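Local coordinates for protein glutathione S-transferase (Cupriavidus metallidurans, PDB 4MK3) that binds the modified tripeptide glutathione sulfinic acid and probably works as a glutathione transferase, at residues K167-G172 against E210-R215; K24-Q29 against E49-N54; A155-M160 against C184-L189; L41-I46 against S99-Q104. One frame throughout, in Å; residues are numbered along the deposited sequence. Where two conformers were deposited one is given.

Interaction 1: residues K167-G172 against E210-R215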
loop_
_atom_site.group_PDB
_atom_site.type_symbol
_atom_site.label_atom_id
_atom_site.label_comp_id
_atom_site.label_asym_id
_atom_site.label_seq_id
_atom_site.Cartn_x
_atom_site.Cartn_y
_atom_site.Cartn_z
ATOM N N LYS A 167 10.863 -22.886 -7.593
ATOM C CA LYS A 167 11.868 -22.379 -6.664
ATOM C C LYS A 167 11.578 -22.772 -5.221
ATOM O O LYS A 167 10.450 -23.042 -4.844
ATOM C CB LYS A 167 11.953 -20.848 -6.766
ATOM C CG LYS A 167 12.546 -20.331 -8.053
ATOM C CD LYS A 167 12.476 -18.799 -8.128
ATOM C CE LYS A 167 11.055 -18.304 -8.449
ATOM N NZ LYS A 167 10.995 -16.803 -8.623
ATOM N N THR A 168 12.620 -22.780 -4.405
ATOM C CA THR A 168 12.524 -23.044 -2.967
ATOM C C THR A 168 11.765 -21.973 -2.228
ATOM O O THR A 168 10.845 -22.270 -1.447
ATOM C CB THR A 168 13.955 -23.238 -2.392
ATOM O OG1 THR A 168 14.553 -24.387 -2.999
ATOM C CG2 THR A 168 13.936 -23.402 -0.870
ATOM N N TRP A 169 12.140 -20.725 -2.484
ATOM C CA TRP A 169 11.468 -19.560 -1.945
ATOM C C TRP A 169 11.111 -18.621 -3.092
ATOM O O TRP A 169 11.526 -18.807 -4.225
ATOM C CB TRP A 169 12.363 -18.834 -0.931
ATOM C CG TRP A 169 12.686 -19.601 0.326
ATOM C CD1 TRP A 169 13.907 -20.075 0.694
ATOM C CD2 TRP A 169 11.788 -19.935 1.390
ATOM N NE1 TRP A 169 13.831 -20.681 1.918
ATOM C CE2 TRP A 169 12.542 -20.602 2.371
ATOM C CE3 TRP A 169 10.422 -19.731 1.609
ATOM C CZ2 TRP A 169 11.977 -21.057 3.573
ATOM C CZ3 TRP A 169 9.857 -20.182 2.804
ATOM C CH2 TRP A 169 10.640 -20.844 3.762
ATOM N N CYS A 170 10.326 -17.602 -2.794
ATOM C CA CYS A 170 9.810 -16.725 -3.841
ATOM C C CYS A 170 10.875 -16.174 -4.767
ATOM O O CYS A 170 10.641 -16.087 -5.981
ATOM C CB CYS A 170 9.027 -15.566 -3.240
ATOM S SG CYS A 170 7.398 -16.017 -2.606
ATOM N N THR A 171 12.022 -15.787 -4.219
ATOM C CA THR A 171 13.110 -15.236 -5.017
ATOM C C THR A 171 14.267 -16.200 -5.232
ATOM O O THR A 171 15.312 -15.792 -5.716
ATOM C CB THR A 171 13.654 -13.921 -4.451
ATOM O OG1 THR A 171 14.298 -14.155 -3.186
ATOM C CG2 THR A 171 12.509 -12.925 -4.287
ATOM N N GLY A 172 14.085 -17.473 -4.903
ATOM C CA GLY A 172 15.099 -18.483 -5.169
ATOM C C GLY A 172 15.628 -19.169 -3.911
ATOM O O GLY A 172 14.901 -19.870 -3.226
ATOM N N GLU A 210 3.260 -25.269 3.622
ATOM C CA GLU A 210 3.567 -26.331 4.574
ATOM C C GLU A 210 4.923 -26.100 5.221
ATOM O O GLU A 210 5.114 -26.360 6.412
ATOM C CB GLU A 210 3.525 -27.689 3.876
ATOM C CG GLU A 210 2.112 -28.160 3.569
ATOM C CD GLU A 210 2.061 -29.599 3.088
ATOM O OE1 GLU A 210 0.946 -30.090 2.810
ATOM O OE2 GLU A 210 3.134 -30.235 2.999
ATOM N N LYS A 211 5.858 -25.576 4.445
ATOM C CA LYS A 211 7.184 -25.270 4.961
ATOM C C LYS A 211 7.179 -24.014 5.832
ATOM O O LYS A 211 7.714 -23.994 6.943
ATOM C CB LYS A 211 8.137 -25.082 3.787
ATOM C CG LYS A 211 9.535 -24.758 4.182
ATOM C CD LYS A 211 10.467 -24.901 2.986
ATOM C CE LYS A 211 10.120 -23.925 1.874
ATOM N NZ LYS A 211 11.259 -23.870 0.915
ATOM N N ILE A 212 6.582 -22.941 5.333
ATOM C CA ILE A 212 6.697 -21.684 6.031
ATOM C C ILE A 212 5.980 -21.754 7.378
ATOM O O ILE A 212 6.413 -21.114 8.353
ATOM C CB ILE A 212 6.233 -20.505 5.160
ATOM C CG1 ILE A 212 6.930 -19.211 5.625
ATOM C CG2 ILE A 212 4.726 -20.401 5.165
ATOM C CD1 ILE A 212 6.641 -18.050 4.719
ATOM N N GLU A 213 4.912 -22.545 7.477
ATOM C CA GLU A 213 4.134 -22.576 8.709
ATOM C C GLU A 213 4.858 -23.348 9.817
ATOM O O GLU A 213 4.421 -23.338 10.966
ATOM C CB GLU A 213 2.742 -23.145 8.466
ATOM C CG GLU A 213 2.735 -24.630 8.223
ATOM C CD GLU A 213 1.403 -25.143 7.727
ATOM O OE1 GLU A 213 0.486 -24.329 7.472
ATOM O OE2 GLU A 213 1.281 -26.371 7.590
ATOM N N LYS A 214 5.959 -24.007 9.478
ATOM C CA LYS A 214 6.810 -24.644 10.470
ATOM C C LYS A 214 7.831 -23.693 11.086
ATOM O O LYS A 214 8.509 -24.055 12.053
ATOM C CB LYS A 214 7.535 -25.825 9.844
ATOM C CG LYS A 214 6.637 -26.984 9.541
ATOM C CD LYS A 214 7.410 -28.053 8.779
ATOM C CE LYS A 214 6.539 -29.234 8.423
ATOM N NZ LYS A 214 7.337 -30.256 7.699
ATOM N N ARG A 215 7.951 -22.482 10.540
ATOM C CA ARG A 215 8.864 -21.504 11.121
ATOM C C ARG A 215 8.288 -21.003 12.436
ATOM O O ARG A 215 7.085 -20.806 12.562
ATOM C CB ARG A 215 9.092 -20.329 10.173
ATOM C CG ARG A 215 9.835 -20.734 8.884
ATOM C CD ARG A 215 10.170 -19.529 8.047
ATOM N NE ARG A 215 11.249 -18.734 8.609
ATOM C CZ ARG A 215 12.540 -18.895 8.338
ATOM N NH1 ARG A 215 12.935 -19.863 7.497
ATOM N NH2 ARG A 215 13.443 -18.096 8.892
#
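Lys211 and Trp169 carry most of this contact, the lysine lying over the indole. CG of Lys211 is anti to its own backbone N (chi1 180°), which sends the chain across the ring. A bend at chi3 then keeps the end of the chain over the six-membered ring. The interaction is cation-pi: Lys211 NZ stands 3.9 Å from the centroid of the six-membered ring of Trp169, 13° off the ring normal. Lys211 CE adds a CH-pi contact on the same face, 3.8 Å from that centroid.

The ammonium group also makes a hydrogen bond. Lys211 NZ donates to Thr168 O over 2.9 Å. It approaches from above the carbonyl plane, 48° out of it. Thr168 CG2 lies close by, 3.3 Å from Lys211 NZ. The ammonium group thus has both a carbonyl oxygen and a ring face as partners, which probably steadies its charge.

The other contacts with the indole are slighter. Ile212 CG1 makes an apolar contact with Trp169 CZ3 at 4.2 Å, at a slant to the ring. Arg215 NH1 comes equally near Trp169 CZ2, also at a slant. The main polar partner of Arg215 is elsewhere: its NE forms a salt bridge with Glu43. Tyr175 meets Trp169 edge-to-face and receives Arg215 in a second cation-pi contact.

Backbone bonds shape the two segments. Trp169 to Gly172 is a type I beta turn, with backbone hydrogen bonds between Trp169 and Gly172 in both directions. Ile212 to Arg215 is another type I beta turn. The whole joins the loop leading into helix 177-192 to helix 203-212, within the helical C-terminal domain of the glutathione transferase fold.

Interaction 2: residues K24-Q29 against E49-N54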
loop_
_atom_site.group_PDB
_atom_site.type_symbol
_atom_site.label_atom_id
_atom_site.label_comp_id
_atom_site.label_asym_id
_atom_site.label_seq_id
_atom_site.Cartn_x
_atom_site.Cartn_y
_atom_site.Cartn_z
ATOM N N LYS A 24 6.048 0.027 20.748
ATOM C CA LYS A 24 4.714 -0.538 20.876
ATOM C C LYS A 24 4.140 -0.806 19.510
ATOM O O LYS A 24 4.184 0.054 18.630
ATOM C CB LYS A 24 3.782 0.422 21.620
ATOM C CG LYS A 24 4.147 0.653 23.065
ATOM C CD LYS A 24 3.283 1.763 23.661
ATOM C CE LYS A 24 3.632 2.010 25.114
ATOM N NZ LYS A 24 5.054 2.393 25.278
ATOM N N LEU A 25 3.586 -2.001 19.326
ATOM C CA LEU A 25 2.882 -2.317 18.098
ATOM C C LEU A 25 1.397 -2.428 18.371
ATOM O O LEU A 25 0.949 -3.306 19.120
ATOM C CB LEU A 25 3.368 -3.627 17.472
ATOM C CG LEU A 25 2.755 -3.945 16.112
ATOM C CD1 LEU A 25 3.322 -3.077 15.027
ATOM C CD2 LEU A 25 2.944 -5.443 15.769
ATOM N N TYR A 26 0.651 -1.514 17.766
ATOM C CA TYR A 26 -0.788 -1.543 17.773
ATOM C C TYR A 26 -1.226 -2.442 16.639
ATOM O O TYR A 26 -0.884 -2.230 15.480
ATOM C CB TYR A 26 -1.376 -0.120 17.637
ATOM C CG TYR A 26 -1.239 0.681 18.882
ATOM C CD1 TYR A 26 -0.058 1.351 19.163
ATOM C CD2 TYR A 26 -2.267 0.725 19.817
ATOM C CE1 TYR A 26 0.082 2.076 20.319
ATOM C CE2 TYR A 26 -2.136 1.440 20.977
ATOM C CZ TYR A 26 -0.964 2.105 21.232
ATOM O OH TYR A 26 -0.907 2.821 22.417
ATOM N N ALA A 27 -1.973 -3.472 16.997
ATOM C CA ALA A 27 -2.233 -4.553 16.069
ATOM C C ALA A 27 -3.395 -5.366 16.561
ATOM O O ALA A 27 -3.993 -5.044 17.552
ATOM C CB ALA A 27 -1.001 -5.417 15.951
ATOM N N SER A 28 -3.721 -6.431 15.846
ATOM C CA SER A 28 -4.669 -7.405 16.348
ATOM C C SER A 28 -4.072 -8.761 16.014
ATOM O O SER A 28 -3.153 -8.861 15.190
ATOM C CB SER A 28 -6.036 -7.233 15.706
ATOM O OG SER A 28 -5.981 -7.663 14.358
ATOM N N GLN A 29 -4.589 -9.792 16.671
ATOM C CA GLN A 29 -4.062 -11.138 16.486
ATOM C C GLN A 29 -4.565 -11.766 15.192
ATOM O O GLN A 29 -4.045 -12.806 14.767
ATOM C CB GLN A 29 -4.440 -12.023 17.673
ATOM C CG GLN A 29 -3.860 -11.576 19.024
ATOM C CD GLN A 29 -2.398 -11.968 19.220
ATOM O OE1 GLN A 29 -1.901 -12.903 18.591
ATOM N NE2 GLN A 29 -1.711 -11.264 20.119
ATOM N N GLU A 49 6.335 -4.279 22.580
ATOM C CA GLU A 49 5.102 -4.499 23.319
ATOM C C GLU A 49 3.966 -4.621 22.330
ATOM O O GLU A 49 3.809 -3.777 21.458
ATOM C CB GLU A 49 4.827 -3.325 24.258
ATOM C CG GLU A 49 3.545 -3.448 25.055
ATOM C CD GLU A 49 3.306 -2.264 25.967
ATOM O OE1 GLU A 49 4.224 -1.423 26.116
ATOM O OE2 GLU A 49 2.193 -2.179 26.530
ATOM N N MET A 50 3.190 -5.690 22.455
ATOM C CA MET A 50 2.046 -5.939 21.606
ATOM C C MET A 50 0.823 -5.325 22.268
ATOM O O MET A 50 0.539 -5.613 23.428
ATOM C CB MET A 50 1.837 -7.451 21.454
ATOM C CG MET A 50 0.570 -7.857 20.702
ATOM S SD MET A 50 0.644 -7.461 18.952
ATOM C CE MET A 50 -0.886 -8.205 18.354
ATOM N N ILE A 51 0.101 -4.478 21.539
ATOM C CA ILE A 51 -1.117 -3.865 22.078
ATOM C C ILE A 51 -2.276 -4.176 21.143
ATOM O O ILE A 51 -2.321 -3.664 20.018
ATOM C CB ILE A 51 -0.986 -2.334 22.254
ATOM C CG1 ILE A 51 0.210 -2.008 23.154
ATOM C CG2 ILE A 51 -2.262 -1.773 22.883
ATOM C CD1 ILE A 51 0.478 -0.530 23.330
ATOM N N GLU A 52 -3.203 -5.029 21.579
ATOM C CA GLU A 52 -4.336 -5.391 20.736
ATOM C C GLU A 52 -5.256 -4.196 20.703
ATOM O O GLU A 52 -5.593 -3.650 21.761
ATOM C CB GLU A 52 -5.109 -6.605 21.276
ATOM C CG GLU A 52 -4.404 -7.945 21.104
ATOM C CD GLU A 52 -3.445 -8.267 22.227
ATOM O OE1 GLU A 52 -2.567 -9.141 22.034
ATOM O OE2 GLU A 52 -3.579 -7.663 23.311
ATOM N N GLU A 53 -5.671 -3.805 19.506
ATOM C CA GLU A 53 -6.535 -2.652 19.305
ATOM C C GLU A 53 -7.606 -3.041 18.294
ATOM O O GLU A 53 -7.263 -3.489 17.196
ATOM C CB GLU A 53 -5.677 -1.500 18.762
ATOM C CG GLU A 53 -6.417 -0.202 18.516
ATOM C CD GLU A 53 -7.004 0.405 19.779
ATOM O OE1 GLU A 53 -6.515 0.127 20.907
ATOM O OE2 GLU A 53 -8.004 1.138 19.650
ATOM N N ASN A 54 -8.878 -2.928 18.667
ATOM C CA ASN A 54 -10.007 -3.133 17.740
ATOM C C ASN A 54 -10.381 -1.864 16.992
ATOM O O ASN A 54 -11.151 -1.019 17.483
ATOM C CB ASN A 54 -11.240 -3.662 18.468
ATOM C CG ASN A 54 -12.417 -3.896 17.536
ATOM O OD1 ASN A 54 -12.279 -3.837 16.318
ATOM N ND2 ASN A 54 -13.582 -4.163 18.113
#
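Strands 24-27 and 49-52 run parallel, their axes 4.8 Å apart at closest and their directions 26° from each other, in register from Lys24 beside Glu49 to Ala27 beside Glu52. With helix 32-44 they form the beta-alpha-beta unit that opens the thioredoxin-like N-terminal domain. Four backbone bonds join them: Leu25 N to Glu49 O, Ile51 N to Leu25 O, Ala27 N to Ile51 O and Glu53 N to Ala27 O.

On one face, Ile51 lies beside Tyr26, pointing the same way, and its CD1 makes a CH-pi contact over one face of the ring, 4.1 Å from the Tyr26 centroid. Lys24 CD touches the same methyl, Ile51 CD1, at 3.6 Å. Lys24 NZ and Glu49 OE1 form only a long salt bridge of 4.0 Å.

On the other face, Met50 bends at chi2 (70°), bringing its CE to 3.7 Å from Ala27 CB. Gln29 crosses Met50 at a slant, its NE2 near this methyl. With an alanine in place of Gln29, Glu52 OE1 would probably lose its amide donor and Met50 CE part of its cover. The bond at stake is 3.0 Å long: Gln29 NE2 reaches the anti lone pair of Glu52 OE1, which lies in the amide plane.

Interaction 3: residues A155-M160 against C184-L189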
loop_
_atom_site.group_PDB
_atom_site.type_symbol
_atom_site.label_atom_id
_atom_site.label_comp_id
_atom_site.label_asym_id
_atom_site.label_seq_id
_atom_site.Cartn_x
_atom_site.Cartn_y
_atom_site.Cartn_z
ATOM N N ALA A 155 -6.728 -14.157 -9.408
ATOM C CA ALA A 155 -5.639 -13.751 -10.290
ATOM C C ALA A 155 -4.327 -13.625 -9.532
ATOM O O ALA A 155 -3.257 -14.021 -10.024
ATOM C CB ALA A 155 -5.997 -12.436 -10.991
ATOM N N ALA A 156 -4.397 -13.083 -8.323
ATOM C CA ALA A 156 -3.184 -12.930 -7.521
ATOM C C ALA A 156 -2.619 -14.295 -7.152
ATOM O O ALA A 156 -1.400 -14.477 -7.147
ATOM C CB ALA A 156 -3.471 -12.118 -6.279
ATOM N N LEU A 157 -3.490 -15.237 -6.801
ATOM C CA LEU A 157 -3.052 -16.601 -6.500
ATOM C C LEU A 157 -2.355 -17.230 -7.686
ATOM O O LEU A 157 -1.314 -17.849 -7.525
ATOM C CB LEU A 157 -4.202 -17.478 -6.029
ATOM C CG LEU A 157 -4.762 -17.120 -4.656
ATOM C CD1 LEU A 157 -6.135 -17.731 -4.509
ATOM C CD2 LEU A 157 -3.799 -17.600 -3.572
ATOM N N THR A 158 -2.932 -17.093 -8.872
ATOM C CA THR A 158 -2.313 -17.651 -10.066
ATOM C C THR A 158 -0.944 -17.008 -10.280
ATOM O O THR A 158 0.019 -17.694 -10.620
ATOM C CB THR A 158 -3.179 -17.390 -11.260
ATOM O OG1 THR A 158 -4.403 -18.114 -11.103
ATOM C CG2 THR A 158 -2.510 -17.863 -12.543
ATOM N N ALA A 159 -0.848 -15.703 -10.093
ATOM C CA ALA A 159 0.435 -15.026 -10.263
ATOM C C ALA A 159 1.449 -15.488 -9.231
ATOM O O ALA A 159 2.636 -15.630 -9.535
ATOM C CB ALA A 159 0.265 -13.504 -10.200
ATOM N N MET A 160 1.011 -15.708 -7.999
ATOM C CA MET A 160 1.935 -16.184 -6.973
ATOM C C MET A 160 2.458 -17.563 -7.382
ATOM O O MET A 160 3.648 -17.845 -7.225
ATOM C CB MET A 160 1.259 -16.298 -5.619
ATOM C CG MET A 160 0.932 -14.969 -4.964
ATOM S SD MET A 160 -0.040 -15.252 -3.468
ATOM C CE MET A 160 -0.126 -13.603 -2.792
ATOM N N CYS A 184 1.603 -14.989 4.918
ATOM C CA CYS A 184 0.538 -14.323 5.661
ATOM C C CYS A 184 -0.768 -14.244 4.869
ATOM O O CYS A 184 -1.871 -14.422 5.433
ATOM C CB CYS A 184 0.976 -12.931 6.108
ATOM S SG CYS A 184 2.191 -12.975 7.487
ATOM N N ALA A 185 -0.644 -14.017 3.564
ATOM C CA ALA A 185 -1.798 -13.927 2.682
ATOM C C ALA A 185 -2.479 -15.289 2.559
ATOM O O ALA A 185 -3.701 -15.390 2.677
ATOM C CB ALA A 185 -1.399 -13.360 1.312
ATOM N N LEU A 186 -1.704 -16.331 2.297
ATOM C CA LEU A 186 -2.293 -17.645 2.113
ATOM C C LEU A 186 -2.938 -18.156 3.394
ATOM O O LEU A 186 -4.036 -18.696 3.374
ATOM C CB LEU A 186 -1.246 -18.628 1.612
ATOM C CG LEU A 186 -0.638 -18.357 0.241
ATOM C CD1 LEU A 186 0.436 -19.390 -0.052
ATOM C CD2 LEU A 186 -1.742 -18.358 -0.821
ATOM N N ALA A 187 -2.273 -17.922 4.533
ATOM C CA ALA A 187 -2.835 -18.304 5.812
ATOM C C ALA A 187 -4.116 -17.526 6.128
ATOM O O ALA A 187 -5.030 -18.048 6.768
ATOM C CB ALA A 187 -1.790 -18.085 6.934
ATOM N N TYR A 188 -4.171 -16.268 5.689
ATOM C CA TYR A 188 -5.386 -15.484 5.882
ATOM C C TYR A 188 -6.561 -16.068 5.107
ATOM O O TYR A 188 -7.675 -16.140 5.625
ATOM C CB TYR A 188 -5.184 -14.021 5.507
ATOM C CG TYR A 188 -6.381 -13.176 5.839
ATOM C CD1 TYR A 188 -6.674 -12.839 7.151
ATOM C CD2 TYR A 188 -7.207 -12.682 4.845
ATOM C CE1 TYR A 188 -7.778 -12.058 7.461
ATOM C CE2 TYR A 188 -8.289 -11.900 5.147
ATOM C CZ TYR A 188 -8.560 -11.580 6.451
ATOM O OH TYR A 188 -9.670 -10.805 6.775
ATOM N N LEU A 189 -6.312 -16.497 3.868
ATOM C CA LEU A 189 -7.352 -17.169 3.103
ATOM C C LEU A 189 -7.794 -18.455 3.788
ATOM O O LEU A 189 -8.986 -18.715 3.874
ATOM C CB LEU A 189 -6.866 -17.446 1.685
ATOM C CG LEU A 189 -6.644 -16.236 0.766
ATOM C CD1 LEU A 189 -6.186 -16.709 -0.623
ATOM C CD2 LEU A 189 -7.869 -15.342 0.631
#
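No flat group takes part where Leu157 and Met160 meet Ala185, Leu186 and Leu189. An aromatic side chain borders them: Trp198 of helix 198-201 is touched by Leu157, Leu186 and Leu189. The contact itself is aliphatic, with sulfur at one end, and no hydrogen bond crosses it.

Leu157 is the central side chain. Its CD2 methyl meets CD2 of Leu186 at 3.5 Å, which is tight for two methyl groups. The two side chains cross at a slant. Leu189 comes at Leu157 tip to tip. Its CD1 sits near both branches of Leu157, 3.9 Å from CD2 and 4.0 Å from CD1. The isopropyl end of Leu157 thus fits against two residues one turn apart on the other helix.

These are helices 143-164 and 177-192 of the all-helical C-terminal domain of the glutathione transferase fold. Their local axes stay 12.3 Å apart and cross at -135°. At that spacing the ends of side chains do the touching.

Met160 reaches across with an extended chain (chi2 173°, chi3 174°). Its CE comes to 4.3 Å from Ala185 CB, and its SD lies 4.4 Å from Leu186 CD2. Leu118 and Leu122 of helix 106-134 also pack on Met160. Elsewhere on helix 143-164, Ala155 and Ala159 pack on Pro67 of the second subunit, and Ala156 on Leu68 of that subunit.

Interaction 4: residues L41-I46 against S99-Q104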
loop_
_atom_site.group_PDB
_atom_site.type_symbol
_atom_site.label_atom_id
_atom_site.label_comp_id
_atom_site.label_asym_id
_atom_site.label_seq_id
_atom_site.Cartn_x
_atom_site.Cartn_y
_atom_site.Cartn_z
ATOM N N LEU A 41 9.317 -8.955 12.978
ATOM C CA LEU A 41 9.918 -8.672 14.280
ATOM C C LEU A 41 10.443 -9.923 14.971
ATOM O O LEU A 41 11.497 -9.908 15.586
ATOM C CB LEU A 41 8.932 -7.943 15.188
ATOM C CG LEU A 41 8.567 -6.542 14.688
ATOM C CD1 LEU A 41 7.328 -6.022 15.374
ATOM C CD2 LEU A 41 9.718 -5.583 14.935
ATOM N N ALA A 42 9.722 -11.028 14.847
ATOM C CA ALA A 42 10.173 -12.285 15.425
ATOM C C ALA A 42 11.433 -12.810 14.727
ATOM O O ALA A 42 12.379 -13.237 15.379
ATOM C CB ALA A 42 9.070 -13.311 15.343
ATOM N N GLU A 43 11.426 -12.775 13.400
ATOM C CA GLU A 43 12.588 -13.249 12.651
ATOM C C GLU A 43 13.840 -12.443 13.011
ATOM O O GLU A 43 14.943 -13.009 13.098
ATOM C CB GLU A 43 12.348 -13.157 11.141
ATOM C CG GLU A 43 11.230 -14.028 10.592
ATOM C CD GLU A 43 11.562 -15.496 10.450
ATOM O OE1 GLU A 43 12.724 -15.893 10.696
ATOM O OE2 GLU A 43 10.648 -16.271 10.075
ATOM N N LYS A 44 13.656 -11.138 13.235
ATOM C CA LYS A 44 14.757 -10.203 13.534
ATOM C C LYS A 44 15.148 -10.203 15.025
ATOM O O LYS A 44 16.153 -9.589 15.419
ATOM C CB LYS A 44 14.348 -8.782 13.159
ATOM C CG LYS A 44 13.919 -8.548 11.717
ATOM C CD LYS A 44 15.027 -8.709 10.756
ATOM C CE LYS A 44 16.136 -7.682 10.929
ATOM N NZ LYS A 44 17.105 -7.896 9.842
ATOM N N LYS A 45 14.343 -10.875 15.844
ATOM C CA LYS A 45 14.550 -10.928 17.292
ATOM C C LYS A 45 14.517 -9.530 17.917
ATOM O O LYS A 45 15.321 -9.198 18.803
ATOM C CB LYS A 45 15.847 -11.657 17.616
ATOM C CG LYS A 45 15.890 -13.070 17.047
ATOM C CD LYS A 45 17.189 -13.776 17.404
ATOM C CE LYS A 45 17.261 -15.147 16.763
ATOM N NZ LYS A 45 16.164 -16.048 17.231
ATOM N N ILE A 46 13.566 -8.728 17.453
ATOM C CA ILE A 46 13.346 -7.391 17.977
ATOM C C ILE A 46 12.225 -7.417 19.009
ATOM O O ILE A 46 11.111 -7.843 18.707
ATOM C CB ILE A 46 13.003 -6.419 16.844
ATOM C CG1 ILE A 46 14.170 -6.355 15.861
ATOM C CG2 ILE A 46 12.708 -5.021 17.398
ATOM C CD1 ILE A 46 13.795 -5.728 14.540
ATOM N N SER A 99 18.889 -12.085 10.521
ATOM C CA SER A 99 17.877 -12.488 9.548
ATOM C C SER A 99 17.462 -11.337 8.634
ATOM O O SER A 99 16.324 -10.883 8.672
ATOM C CB SER A 99 16.648 -13.032 10.281
ATOM O OG SER A 99 15.618 -13.379 9.370
ATOM N N ARG A 100 18.393 -10.858 7.824
ATOM C CA ARG A 100 18.072 -9.860 6.808
ATOM C C ARG A 100 16.984 -10.362 5.852
ATOM O O ARG A 100 17.160 -11.400 5.218
ATOM C CB ARG A 100 19.329 -9.565 6.000
ATOM C CG ARG A 100 19.806 -8.152 6.119
ATOM C CD ARG A 100 18.751 -7.191 5.631
ATOM N NE ARG A 100 19.296 -5.847 5.508
ATOM C CZ ARG A 100 19.857 -5.365 4.403
ATOM N NH1 ARG A 100 20.335 -4.124 4.393
ATOM N NH2 ARG A 100 19.942 -6.114 3.312
ATOM N N LEU A 101 15.889 -9.611 5.732
ATOM C CA LEU A 101 14.714 -10.022 4.950
ATOM C C LEU A 101 14.478 -9.229 3.681
ATOM O O LEU A 101 13.685 -9.634 2.832
ATOM C CB LEU A 101 13.462 -9.937 5.810
ATOM C CG LEU A 101 13.430 -10.920 6.969
ATOM C CD1 LEU A 101 12.197 -10.658 7.853
ATOM C CD2 LEU A 101 13.446 -12.363 6.510
ATOM N N ILE A 102 15.148 -8.102 3.532
ATOM C CA ILE A 102 15.055 -7.317 2.313
ATOM C C ILE A 102 16.467 -7.193 1.750
ATOM O O ILE A 102 17.366 -6.659 2.422
ATOM C CB ILE A 102 14.435 -5.933 2.535
ATOM C CG1 ILE A 102 13.072 -6.051 3.231
ATOM C CG2 ILE A 102 14.266 -5.213 1.194
ATOM C CD1 ILE A 102 12.452 -4.720 3.616
ATOM N N PRO A 103 16.694 -7.688 0.526
ATOM C CA PRO A 103 18.042 -7.664 -0.060
ATOM C C PRO A 103 18.614 -6.275 -0.280
ATOM O O PRO A 103 17.848 -5.323 -0.401
ATOM C CB PRO A 103 17.838 -8.358 -1.415
ATOM C CG PRO A 103 16.664 -9.200 -1.219
ATOM C CD PRO A 103 15.758 -8.444 -0.319
ATOM N N GLN A 104 19.945 -6.195 -0.362
ATOM C CA GLN A 104 20.666 -4.960 -0.654
ATOM C C GLN A 104 20.507 -4.460 -2.090
ATOM O O GLN A 104 20.388 -3.258 -2.319
ATOM C CB GLN A 104 22.171 -5.154 -0.406
ATOM C CG GLN A 104 22.545 -5.503 1.019
ATOM C CD GLN A 104 22.379 -4.350 2.002
ATOM O OE1 GLN A 104 22.373 -4.568 3.213
ATOM N NE2 GLN A 104 22.252 -3.121 1.495
#
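Lys44 curls back toward Ser99: chi2 (-67°) and chi3 (-64°) both bend the chain, bringing its CD and NZ to the Ser99 carbonyl. In Ser99, OG is anti to the backbone N (chi1 177°), which places the hydroxyl beside Glu43 CB. The contact joins the end of helix 32-44, in the thioredoxin-like domain, to the linker between helices 85-94 and 106-134 that leads into the helical domain.

The helix ends here in a Schellman motif. Lys45 has positive phi, Ile46 N bonds to Leu41 O, and Lys45 N bonds to Ala42 O.

Lys44 CD lies 3.3 Å from Ser99 O. The hydrogen bond from Lys44 NZ to that oxygen is weak, also 3.3 Å. The stronger partners of this ammonium are Val98 O, Ser96 O and the carboxylate of Asp93, with which it forms a salt bridge. Several oxygens thus surround the charge of a buried side chain. A methionine in place of Lys44 would probably leave the carboxylate of Asp93 short of a positive mate and take a donor from the carbonyls of Ser96 and Val98. Asp93 also accepts from the backbone N of Leu101 and Ile102, so it ties the lysine to the linker.

Glu43 packs with its stem. Its CB meets Ser99 OG at 3.7 Å, while its carboxylate is engaged by Ser217. On the backbone side, Glu43 O lies 3.3 Å from Ser99 CB. Leu101 finishes the apolar part, its CD1 methyl 4.1 Å from Glu43 CB.

From the N terminus, interaction 2 comes first, pairing strands 24-27 and 49-52 and closing the loop that holds helix 32-44. Interaction 4 starts on that helix and ends in the linker at 99-104, so the two cross along the chain. Both then close before the helical domain contacts begin. Interaction 3 starts on helix 143-164 and reaches helix 177-192. Interaction 1 starts between those helices, at 167-172, and ends at 210-215, so it crosses interaction 3, with centres about 14 Å apart. Interactions 1 and 4 meet through Arg215 and Glu43, which links the helical domain to helix 32-44.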